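432aa long hypothetical deoxyribodipyrimidine photolyase (PDB 2E0I) probably repairs cyclobutane pyrimidine dimers in DNA with light energy, using one bound FAD as catalyst and a second as a likely light-harvesting cofactor. Local coordinates at residues V200-R205 against V241-W246; N212-S217 against K235-F240. All coordinates share one frame; numbering follows the deposited sequence.

Interaction 1: residues V200-R205 against V241-W246; sequences VDFRRR and VRELYW. With FAD (flavin-adenine dinucleotide), chain E.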
loop_
_atom_site.group_PDB
_atom_site.type_symbol
_atom_site.label_atom_id
_atom_site.label_comp_id
_atom_site.label_asym_id
_atom_site.label_seq_id
_atom_site.Cartn_x
_atom_site.Cartn_y
_atom_site.Cartn_z
ATOM N N VAL A 200 14.586 -8.624 -13.688
ATOM C CA VAL A 200 14.228 -9.832 -12.974
ATOM C C VAL A 200 13.399 -10.756 -13.847
ATOM O O VAL A 200 12.898 -10.341 -14.891
ATOM C CB VAL A 200 13.379 -9.486 -11.727
ATOM C CG1 VAL A 200 14.152 -8.543 -10.823
ATOM C CG2 VAL A 200 12.048 -8.846 -12.152
ATOM N N ASP A 201 13.252 -12.006 -13.417
ATOM C CA ASP A 201 12.429 -12.953 -14.149
ATOM C C ASP A 201 11.051 -12.911 -13.481
ATOM O O ASP A 201 10.749 -13.706 -12.591
ATOM C CB ASP A 201 13.018 -14.362 -14.066
ATOM C CG ASP A 201 12.317 -15.353 -15.010
ATOM O OD1 ASP A 201 11.350 -14.955 -15.716
ATOM O OD2 ASP A 201 12.744 -16.535 -15.043
ATOM N N PHE A 202 10.225 -11.968 -13.920
ATOM C CA PHE A 202 8.889 -11.776 -13.372
ATOM C C PHE A 202 8.054 -13.046 -13.420
ATOM O O PHE A 202 7.078 -13.199 -12.692
ATOM C CB PHE A 202 8.195 -10.653 -14.126
ATOM C CG PHE A 202 7.180 -9.929 -13.314
ATOM C CD1 PHE A 202 7.501 -9.465 -12.042
ATOM C CD2 PHE A 202 5.907 -9.694 -13.817
ATOM C CE1 PHE A 202 6.575 -8.780 -11.286
ATOM C CE2 PHE A 202 4.968 -9.007 -13.064
ATOM C CZ PHE A 202 5.306 -8.549 -11.794
ATOM N N ARG A 203 8.453 -13.951 -14.296
ATOM C CA ARG A 203 7.806 -15.239 -14.456
ATOM C C ARG A 203 7.841 -16.021 -13.155
ATOM O O ARG A 203 6.878 -16.666 -12.779
ATOM C CB ARG A 203 8.542 -16.032 -15.526
ATOM C CG ARG A 203 8.138 -15.673 -16.922
ATOM C CD ARG A 203 6.958 -16.527 -17.284
ATOM N NE ARG A 203 7.310 -17.935 -17.107
ATOM C CZ ARG A 203 6.428 -18.926 -17.028
ATOM N NH1 ARG A 203 5.121 -18.669 -17.107
ATOM N NH2 ARG A 203 6.855 -20.177 -16.875
ATOM N N ARG A 204 8.970 -15.965 -12.470
ATOM C CA ARG A 204 9.121 -16.689 -11.222
ATOM C C ARG A 204 8.924 -15.777 -10.015
ATOM O O ARG A 204 9.540 -15.967 -8.963
ATOM C CB ARG A 204 10.506 -17.337 -11.186
ATOM C CG ARG A 204 10.730 -18.344 -12.307
ATOM C CD ARG A 204 12.065 -19.055 -12.162
ATOM N NE ARG A 204 12.166 -19.828 -10.924
ATOM C CZ ARG A 204 11.419 -20.892 -10.632
ATOM N NH1 ARG A 204 10.503 -21.327 -11.487
ATOM N NH2 ARG A 204 11.587 -21.530 -9.481
ATOM N N ARG A 205 8.039 -14.800 -10.165
ATOM C CA ARG A 205 7.794 -13.848 -9.097
ATOM C C ARG A 205 7.143 -14.455 -7.863
ATOM O O ARG A 205 7.047 -13.796 -6.832
ATOM C CB ARG A 205 6.947 -12.681 -9.617
ATOM C CG ARG A 205 5.464 -12.967 -9.764
ATOM C CD ARG A 205 4.718 -11.719 -10.225
ATOM N NE ARG A 205 4.479 -11.755 -11.660
ATOM C CZ ARG A 205 3.449 -12.372 -12.231
ATOM N NH1 ARG A 205 2.552 -12.996 -11.489
ATOM N NH2 ARG A 205 3.327 -12.388 -13.549
ATOM N N VAL A 241 2.576 -5.013 -16.513
ATOM C CA VAL A 241 1.588 -3.981 -16.802
ATOM C C VAL A 241 0.180 -4.391 -16.340
ATOM O O VAL A 241 -0.580 -3.558 -15.842
ATOM C CB VAL A 241 1.556 -3.634 -18.306
ATOM C CG1 VAL A 241 0.480 -2.608 -18.584
ATOM C CG2 VAL A 241 2.891 -3.075 -18.725
ATOM N N ARG A 242 -0.172 -5.666 -16.484
ATOM C CA ARG A 242 -1.496 -6.091 -16.058
ATOM C C ARG A 242 -1.580 -5.974 -14.544
ATOM O O ARG A 242 -2.610 -5.569 -14.002
ATOM C CB ARG A 242 -1.784 -7.534 -16.478
ATOM C CG ARG A 242 -3.278 -7.871 -16.550
ATOM C CD ARG A 242 -3.515 -9.362 -16.749
ATOM N NE ARG A 242 -2.939 -10.105 -15.643
ATOM C CZ ARG A 242 -1.852 -10.872 -15.686
ATOM N NH1 ARG A 242 -1.447 -11.471 -14.570
ATOM N NH2 ARG A 242 -1.185 -11.073 -16.817
ATOM N N GLU A 243 -0.502 -6.321 -13.855
ATOM C CA GLU A 243 -0.535 -6.234 -12.410
ATOM C C GLU A 243 -0.548 -4.790 -11.936
ATOM O O GLU A 243 -1.079 -4.473 -10.881
ATOM C CB GLU A 243 0.619 -7.041 -11.800
ATOM C CG GLU A 243 0.169 -8.479 -11.486
ATOM C CD GLU A 243 1.285 -9.407 -11.037
ATOM O OE1 GLU A 243 2.091 -9.008 -10.155
ATOM O OE2 GLU A 243 1.338 -10.548 -11.566
ATOM N N LEU A 244 0.008 -3.901 -12.739
ATOM C CA LEU A 244 0.018 -2.493 -12.386
ATOM C C LEU A 244 -1.427 -2.013 -12.365
ATOM O O LEU A 244 -1.812 -1.170 -11.553
ATOM C CB LEU A 244 0.805 -1.710 -13.431
ATOM C CG LEU A 244 1.609 -0.511 -12.950
ATOM C CD1 LEU A 244 2.534 -0.918 -11.806
ATOM C CD2 LEU A 244 2.423 0.013 -14.111
ATOM N N TYR A 245 -2.230 -2.563 -13.269
ATOM C CA TYR A 245 -3.637 -2.199 -13.382
ATOM C C TYR A 245 -4.452 -2.679 -12.187
ATOM O O TYR A 245 -5.573 -2.220 -11.980
ATOM C CB TYR A 245 -4.221 -2.741 -14.698
ATOM C CG TYR A 245 -4.068 -1.790 -15.874
ATOM C CD1 TYR A 245 -4.859 -0.648 -15.973
ATOM C CD2 TYR A 245 -3.110 -2.016 -16.873
ATOM C CE1 TYR A 245 -4.707 0.252 -17.027
ATOM C CE2 TYR A 245 -2.942 -1.124 -17.940
ATOM C CZ TYR A 245 -3.745 0.017 -18.010
ATOM O OH TYR A 245 -3.581 0.944 -19.036
ATOM N N TRP A 246 -3.901 -3.590 -11.391
ATOM C CA TRP A 246 -4.631 -4.059 -10.218
ATOM C C TRP A 246 -4.718 -2.975 -9.156
ATOM O O TRP A 246 -5.586 -3.013 -8.285
ATOM C CB TRP A 246 -3.992 -5.301 -9.616
ATOM C CG TRP A 246 -4.528 -6.573 -10.191
ATOM C CD1 TRP A 246 -3.966 -7.326 -11.172
ATOM C CD2 TRP A 246 -5.735 -7.242 -9.815
ATOM N NE1 TRP A 246 -4.744 -8.427 -11.429
ATOM C CE2 TRP A 246 -5.836 -8.399 -10.607
ATOM C CE3 TRP A 246 -6.740 -6.976 -8.883
ATOM C CZ2 TRP A 246 -6.902 -9.293 -10.497
ATOM C CZ3 TRP A 246 -7.801 -7.866 -8.774
ATOM C CH2 TRP A 246 -7.872 -9.009 -9.576
HETATM P PA FAD E . 5.778 -7.378 -7.740
HETATM O O1A FAD E . 7.198 -7.143 -8.090
HETATM O O2A FAD E . 4.959 -8.510 -8.224
HETATM O O5B FAD E . 5.201 -6.228 -8.708
HETATM C C5B FAD E . 3.871 -6.279 -9.228
HETATM C C4B FAD E . 3.224 -4.895 -9.140
HETATM O O4B FAD E . 1.877 -4.911 -9.641
HETATM C C3B FAD E . 3.152 -4.455 -7.677
HETATM O O3B FAD E . 4.290 -3.639 -7.387
HETATM C C2B FAD E . 1.912 -3.564 -7.711
HETATM O O2B FAD E . 2.228 -2.321 -8.341
HETATM C C1B FAD E . 1.006 -4.399 -8.616
HETATM N N9A FAD E . 0.388 -5.532 -7.888
HETATM C C8A FAD E . 0.815 -6.793 -7.855
HETATM N N7A FAD E . -0.052 -7.541 -7.174
HETATM C C5A FAD E . -1.040 -6.750 -6.766
HETATM C C6A FAD E . -2.206 -6.937 -6.031
HETATM N N6A FAD E . -2.547 -8.142 -5.588
HETATM N N1A FAD E . -2.995 -5.881 -5.780
HETATM C C2A FAD E . -2.691 -4.671 -6.218
HETATM N N3A FAD E . -1.594 -4.458 -6.924
HETATM C C4A FAD E . -0.757 -5.466 -7.213
HETATM N N1 FAD E . -0.007 -3.776 -2.215
HETATM C C2 FAD E . 0.202 -2.463 -1.774
HETATM O O2 FAD E . 0.838 -1.665 -2.459
HETATM N N3 FAD E . -0.269 -2.066 -0.517
HETATM C C4 FAD E . -0.938 -2.992 0.293
HETATM O O4 FAD E . -1.402 -2.628 1.372
HETATM C C4X FAD E . -1.128 -4.298 -0.144
HETATM N N5 FAD E . -1.721 -5.233 0.713
HETATM C C5X FAD E . -1.938 -6.547 0.281
HETATM C C6 FAD E . -2.545 -7.453 1.145
HETATM C C7 FAD E . -2.798 -8.752 0.717
HETATM C C7M FAD E . -3.495 -9.719 1.678
HETATM C C8 FAD E . -2.438 -9.142 -0.572
HETATM C C8M FAD E . -2.729 -10.556 -1.080
HETATM C C9 FAD E . -1.830 -8.229 -1.428
HETATM C C9A FAD E . -1.580 -6.923 -1.013
HETATM N N10 FAD E . -0.986 -5.983 -1.876
HETATM C C10 FAD E . -0.672 -4.700 -1.398
HETATM C "C1'" FAD E . -0.653 -6.355 -3.275
HETATM C "C2'" FAD E . 0.738 -6.929 -3.557
HETATM O "O2'" FAD E . 1.004 -8.042 -2.699
HETATM C "C3'" FAD E . 1.845 -5.882 -3.419
HETATM O "O3'" FAD E . 1.536 -4.756 -4.246
HETATM C "C4'" FAD E . 3.200 -6.444 -3.855
HETATM O "O4'" FAD E . 3.524 -7.605 -3.086
HETATM C "C5'" FAD E . 4.308 -5.402 -3.686
HETATM O "O5'" FAD E . 5.591 -5.956 -3.997
HETATM P P FAD E . 6.254 -5.784 -5.454
HETATM O O1P FAD E . 6.188 -4.351 -5.819
HETATM O O2P FAD E . 7.583 -6.434 -5.408
HETATM O O3P FAD E . 5.261 -6.616 -6.415
#
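Arg205 reaches the buried Glu243 in a salt bridge that ties the loop 200-205 to the helix 241-246 beside the adenosine half of FAD. The bridge is electrostatic: OE2 of Glu243 lies over one face of the guanidinium, well out of its plane, and the two flat groups stand nearly perpendicular, at 87°. OE2 sits too near the guanidinium in the model, so its place and the bridge's geometry are doubtful. NH2 of Arg205 also pairs with Glu239, one turn earlier on the helix. The arginine chain bends at chi3 (99°), which brings NE over the centre of the Phe202 ring. From that ring CZ reaches OE1 of Glu243 at 3.6 Å, and CE1 comes within 3.5 Å of FAD O2A. Replacing the arginine with an alanine is likely to leave Glu243 without this counter-charge, Glu239 with one partner fewer and one face of Phe202 less covered. Packing is close here, among Phe202, Arg205, Glu243 and the cofactor, whereas Asp201 and Arg203 lie on the solvent side and make no contact with 241-246. CB of Glu243 lies 3.3 Å from FAD O4B; with Phe202 and Arg205 it lines the FAD pocket of the photolyase helical domain.

Interaction 2: residues N212-S217 against K235-F240; sequences NNYRLS and KGKEEF. With FAD (flavin-adenine dinucleotide), chain E.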
loop_
_atom_site.group_PDB
_atom_site.type_symbol
_atom_site.label_atom_id
_atom_site.label_comp_id
_atom_site.label_asym_id
_atom_site.label_seq_id
_atom_site.Cartn_x
_atom_site.Cartn_y
_atom_site.Cartn_z
ATOM N N ASN A 212 12.605 -12.167 -7.657
ATOM C CA ASN A 212 11.912 -11.740 -8.851
ATOM C C ASN A 212 10.769 -10.757 -8.736
ATOM O O ASN A 212 9.915 -10.702 -9.608
ATOM C CB ASN A 212 11.480 -12.973 -9.639
ATOM C CG ASN A 212 12.677 -13.793 -10.121
ATOM O OD1 ASN A 212 13.553 -13.282 -10.830
ATOM N ND2 ASN A 212 12.721 -15.065 -9.732
ATOM N N ASN A 213 10.760 -9.974 -7.668
ATOM C CA ASN A 213 9.735 -8.954 -7.492
ATOM C C ASN A 213 10.444 -7.603 -7.553
ATOM O O ASN A 213 11.569 -7.471 -7.076
ATOM C CB ASN A 213 9.024 -9.127 -6.158
ATOM C CG ASN A 213 8.374 -10.475 -6.028
ATOM O OD1 ASN A 213 9.011 -11.447 -5.616
ATOM N ND2 ASN A 213 7.100 -10.554 -6.399
ATOM N N TYR A 214 9.801 -6.607 -8.150
ATOM C CA TYR A 214 10.433 -5.302 -8.281
ATOM C C TYR A 214 10.480 -4.509 -6.997
ATOM O O TYR A 214 11.234 -3.542 -6.902
ATOM C CB TYR A 214 9.733 -4.452 -9.334
ATOM C CG TYR A 214 9.831 -4.973 -10.738
ATOM C CD1 TYR A 214 8.931 -5.926 -11.219
ATOM C CD2 TYR A 214 10.810 -4.499 -11.601
ATOM C CE1 TYR A 214 9.004 -6.388 -12.529
ATOM C CE2 TYR A 214 10.898 -4.962 -12.920
ATOM C CZ TYR A 214 9.996 -5.904 -13.375
ATOM O OH TYR A 214 10.104 -6.373 -14.667
ATOM N N ARG A 215 9.678 -4.907 -6.014
ATOM C CA ARG A 215 9.627 -4.196 -4.745
ATOM C C ARG A 215 9.346 -2.714 -4.985
ATOM O O ARG A 215 9.949 -1.844 -4.350
ATOM C CB ARG A 215 10.950 -4.356 -3.999
ATOM C CG ARG A 215 11.016 -5.587 -3.136
ATOM C CD ARG A 215 12.340 -5.653 -2.419
ATOM N NE ARG A 215 13.367 -6.169 -3.316
ATOM C CZ ARG A 215 14.585 -5.653 -3.439
ATOM N NH1 ARG A 215 14.933 -4.589 -2.716
ATOM N NH2 ARG A 215 15.452 -6.207 -4.279
ATOM N N LEU A 216 8.426 -2.434 -5.903
ATOM C CA LEU A 216 8.072 -1.063 -6.240
ATOM C C LEU A 216 6.867 -0.473 -5.516
ATOM O O LEU A 216 6.699 0.748 -5.507
ATOM C CB LEU A 216 7.817 -0.943 -7.741
ATOM C CG LEU A 216 8.976 -0.727 -8.713
ATOM C CD1 LEU A 216 8.432 -0.799 -10.117
ATOM C CD2 LEU A 216 9.638 0.626 -8.484
ATOM N N SER A 217 6.034 -1.323 -4.918
ATOM C CA SER A 217 4.816 -0.857 -4.245
ATOM C C SER A 217 4.980 0.386 -3.362
ATOM O O SER A 217 4.240 1.361 -3.500
ATOM C CB SER A 217 4.204 -1.989 -3.435
ATOM O OG SER A 217 5.206 -2.602 -2.651
ATOM N N LYS A 235 6.372 -0.888 -20.475
ATOM C CA LYS A 235 5.310 -1.100 -21.453
ATOM C C LYS A 235 5.346 -2.450 -22.151
ATOM O O LYS A 235 4.292 -3.041 -22.412
ATOM C CB LYS A 235 5.321 0.012 -22.495
ATOM C CG LYS A 235 4.041 0.092 -23.292
ATOM C CD LYS A 235 4.025 1.344 -24.134
ATOM C CE LYS A 235 2.716 1.473 -24.884
ATOM N NZ LYS A 235 2.663 2.755 -25.669
ATOM N N GLY A 236 6.542 -2.950 -22.436
ATOM C CA GLY A 236 6.637 -4.226 -23.114
ATOM C C GLY A 236 6.379 -5.474 -22.288
ATOM O O GLY A 236 6.221 -6.554 -22.845
ATOM N N LYS A 237 6.331 -5.354 -20.968
ATOM C CA LYS A 237 6.112 -6.532 -20.133
ATOM C C LYS A 237 4.656 -6.691 -19.693
ATOM O O LYS A 237 4.249 -6.217 -18.633
ATOM C CB LYS A 237 7.028 -6.459 -18.923
ATOM C CG LYS A 237 8.452 -6.101 -19.283
ATOM C CD LYS A 237 9.265 -5.871 -18.023
ATOM C CE LYS A 237 10.657 -5.333 -18.323
ATOM N NZ LYS A 237 11.471 -5.176 -17.071
ATOM N N GLU A 238 3.886 -7.380 -20.528
ATOM C CA GLU A 238 2.469 -7.623 -20.303
ATOM C C GLU A 238 2.105 -8.035 -18.875
ATOM O O GLU A 238 1.160 -7.490 -18.303
ATOM C CB GLU A 238 1.963 -8.671 -21.305
ATOM C CG GLU A 238 2.591 -10.055 -21.145
ATOM C CD GLU A 238 4.133 -10.033 -21.145
ATOM O OE1 GLU A 238 4.738 -9.637 -22.180
ATOM O OE2 GLU A 238 4.740 -10.411 -20.104
ATOM N N GLU A 239 2.847 -8.981 -18.302
ATOM C CA GLU A 239 2.576 -9.451 -16.940
ATOM C C GLU A 239 2.646 -8.334 -15.901
ATOM O O GLU A 239 1.771 -8.213 -15.035
ATOM C CB GLU A 239 3.572 -10.540 -16.543
ATOM C CG GLU A 239 3.453 -11.850 -17.296
ATOM C CD GLU A 239 2.122 -12.540 -17.065
ATOM O OE1 GLU A 239 1.170 -12.278 -17.836
ATOM O OE2 GLU A 239 2.028 -13.338 -16.106
ATOM N N PHE A 240 3.701 -7.532 -15.988
ATOM C CA PHE A 240 3.901 -6.433 -15.060
ATOM C C PHE A 240 2.862 -5.339 -15.256
ATOM O O PHE A 240 2.331 -4.791 -14.282
ATOM C CB PHE A 240 5.297 -5.849 -15.241
ATOM C CG PHE A 240 5.575 -4.665 -14.367
ATOM C CD1 PHE A 240 5.993 -4.838 -13.055
ATOM C CD2 PHE A 240 5.400 -3.368 -14.856
ATOM C CE1 PHE A 240 6.234 -3.747 -12.243
ATOM C CE2 PHE A 240 5.637 -2.262 -14.052
ATOM C CZ PHE A 240 6.056 -2.453 -12.740
HETATM P PA FAD E . 5.778 -7.378 -7.740
HETATM O O1A FAD E . 7.198 -7.143 -8.090
HETATM O O2A FAD E . 4.959 -8.510 -8.224
HETATM O O5B FAD E . 5.201 -6.228 -8.708
HETATM C C5B FAD E . 3.871 -6.279 -9.228
HETATM C C4B FAD E . 3.224 -4.895 -9.140
HETATM O O4B FAD E . 1.877 -4.911 -9.641
HETATM C C3B FAD E . 3.152 -4.455 -7.677
HETATM O O3B FAD E . 4.290 -3.639 -7.387
HETATM C C2B FAD E . 1.912 -3.564 -7.711
HETATM O O2B FAD E . 2.228 -2.321 -8.341
HETATM C C1B FAD E . 1.006 -4.399 -8.616
HETATM N N9A FAD E . 0.388 -5.532 -7.888
HETATM C C8A FAD E . 0.815 -6.793 -7.855
HETATM N N7A FAD E . -0.052 -7.541 -7.174
HETATM C C5A FAD E . -1.040 -6.750 -6.766
HETATM C C6A FAD E . -2.206 -6.937 -6.031
HETATM N N6A FAD E . -2.547 -8.142 -5.588
HETATM N N1A FAD E . -2.995 -5.881 -5.780
HETATM C C2A FAD E . -2.691 -4.671 -6.218
HETATM N N3A FAD E . -1.594 -4.458 -6.924
HETATM C C4A FAD E . -0.757 -5.466 -7.213
HETATM N N1 FAD E . -0.007 -3.776 -2.215
HETATM C C2 FAD E . 0.202 -2.463 -1.774
HETATM O O2 FAD E . 0.838 -1.665 -2.459
HETATM N N3 FAD E . -0.269 -2.066 -0.517
HETATM C C4 FAD E . -0.938 -2.992 0.293
HETATM O O4 FAD E . -1.402 -2.628 1.372
HETATM C C4X FAD E . -1.128 -4.298 -0.144
HETATM N N5 FAD E . -1.721 -5.233 0.713
HETATM C C5X FAD E . -1.938 -6.547 0.281
HETATM C C6 FAD E . -2.545 -7.453 1.145
HETATM C C7 FAD E . -2.798 -8.752 0.717
HETATM C C7M FAD E . -3.495 -9.719 1.678
HETATM C C8 FAD E . -2.438 -9.142 -0.572
HETATM C C8M FAD E . -2.729 -10.556 -1.080
HETATM C C9 FAD E . -1.830 -8.229 -1.428
HETATM C C9A FAD E . -1.580 -6.923 -1.013
HETATM N N10 FAD E . -0.986 -5.983 -1.876
HETATM C C10 FAD E . -0.672 -4.700 -1.398
HETATM C "C1'" FAD E . -0.653 -6.355 -3.275
HETATM C "C2'" FAD E . 0.738 -6.929 -3.557
HETATM O "O2'" FAD E . 1.004 -8.042 -2.699
HETATM C "C3'" FAD E . 1.845 -5.882 -3.419
HETATM O "O3'" FAD E . 1.536 -4.756 -4.246
HETATM C "C4'" FAD E . 3.200 -6.444 -3.855
HETATM O "O4'" FAD E . 3.524 -7.605 -3.086
HETATM C "C5'" FAD E . 4.308 -5.402 -3.686
HETATM O "O5'" FAD E . 5.591 -5.956 -3.997
HETATM P P FAD E . 6.254 -5.784 -5.454
HETATM O O1P FAD E . 6.188 -4.351 -5.819
HETATM O O2P FAD E . 7.583 -6.434 -5.408
HETATM O O3P FAD E . 5.261 -6.616 -6.415
#
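An aromatic and apolar contact, with one hydrogen bond at its outer end, packs the phosphate-binding loop 212-217 against the start of the helix 238-256. Tyr214 and Phe240 form its centre as an edge-to-face pair: the edge of Phe240 is directed at the face of Tyr214, with centroids 4.8 Å apart and planes at 61°. CD1 of Phe240 lies nearest, 3.4 Å from CE1 of Tyr214. Phe240 turns its CG away from its own backbone N (chi1 177°), which carries the ring across to the loop. Its CZ meets CD1 of Leu216 at 3.9 Å, the two side chains crossing at about a right angle. At the far end of the tyrosine, NZ of Lys237, held chiefly by a hydrogen bond to OE1 of Gln234, also donates to Tyr214 OH, 3.0 Å away; the lysine chain, extended beyond CG, reaches the hydroxyl from the N-cap position of the helix. These residues back the FAD site of the photolyase helical domain, where the loop grips the pyrophosphate mainly with backbone amides. Tyr214 N donates a hydrogen bond to O1A of FAD at 2.7 Å, and Arg215 N to O2P at the same length. O1P receives two donors, Leu216 N at 2.9 Å and Ser217 N at 3.2 Å, so that both phosphates are held by one short run of chain. Asn213 adds a weak hydrogen bond from ND2 to O2A, and the same ND2 is hydrogen-bonded to the carbonyl oxygen of Arg205. Leu216 also touches Leu195 and Leu196 of the helix 189-196.

Interactions 1 and 2 lie side by side, their centres about 4 Å apart and each about 16 Å from the centre of the chain. Both join the long loop between helices 189-196 and 217-221 to the helix 238-256, and the chain runs 200-205, 212-217, 235-240, 241-246, which nests interaction 2 inside interaction 1. They touch directly: Asp201 N is probably hydrogen-bonded to Asn212 OD1, and CE2 of Phe202 packs on CA of Phe240. Both reach the same FAD, interaction 1 largely along its adenosine part and interaction 2 at its pyrophosphate; one loop and one helix together supply part of the pocket round this portion of the cofactor.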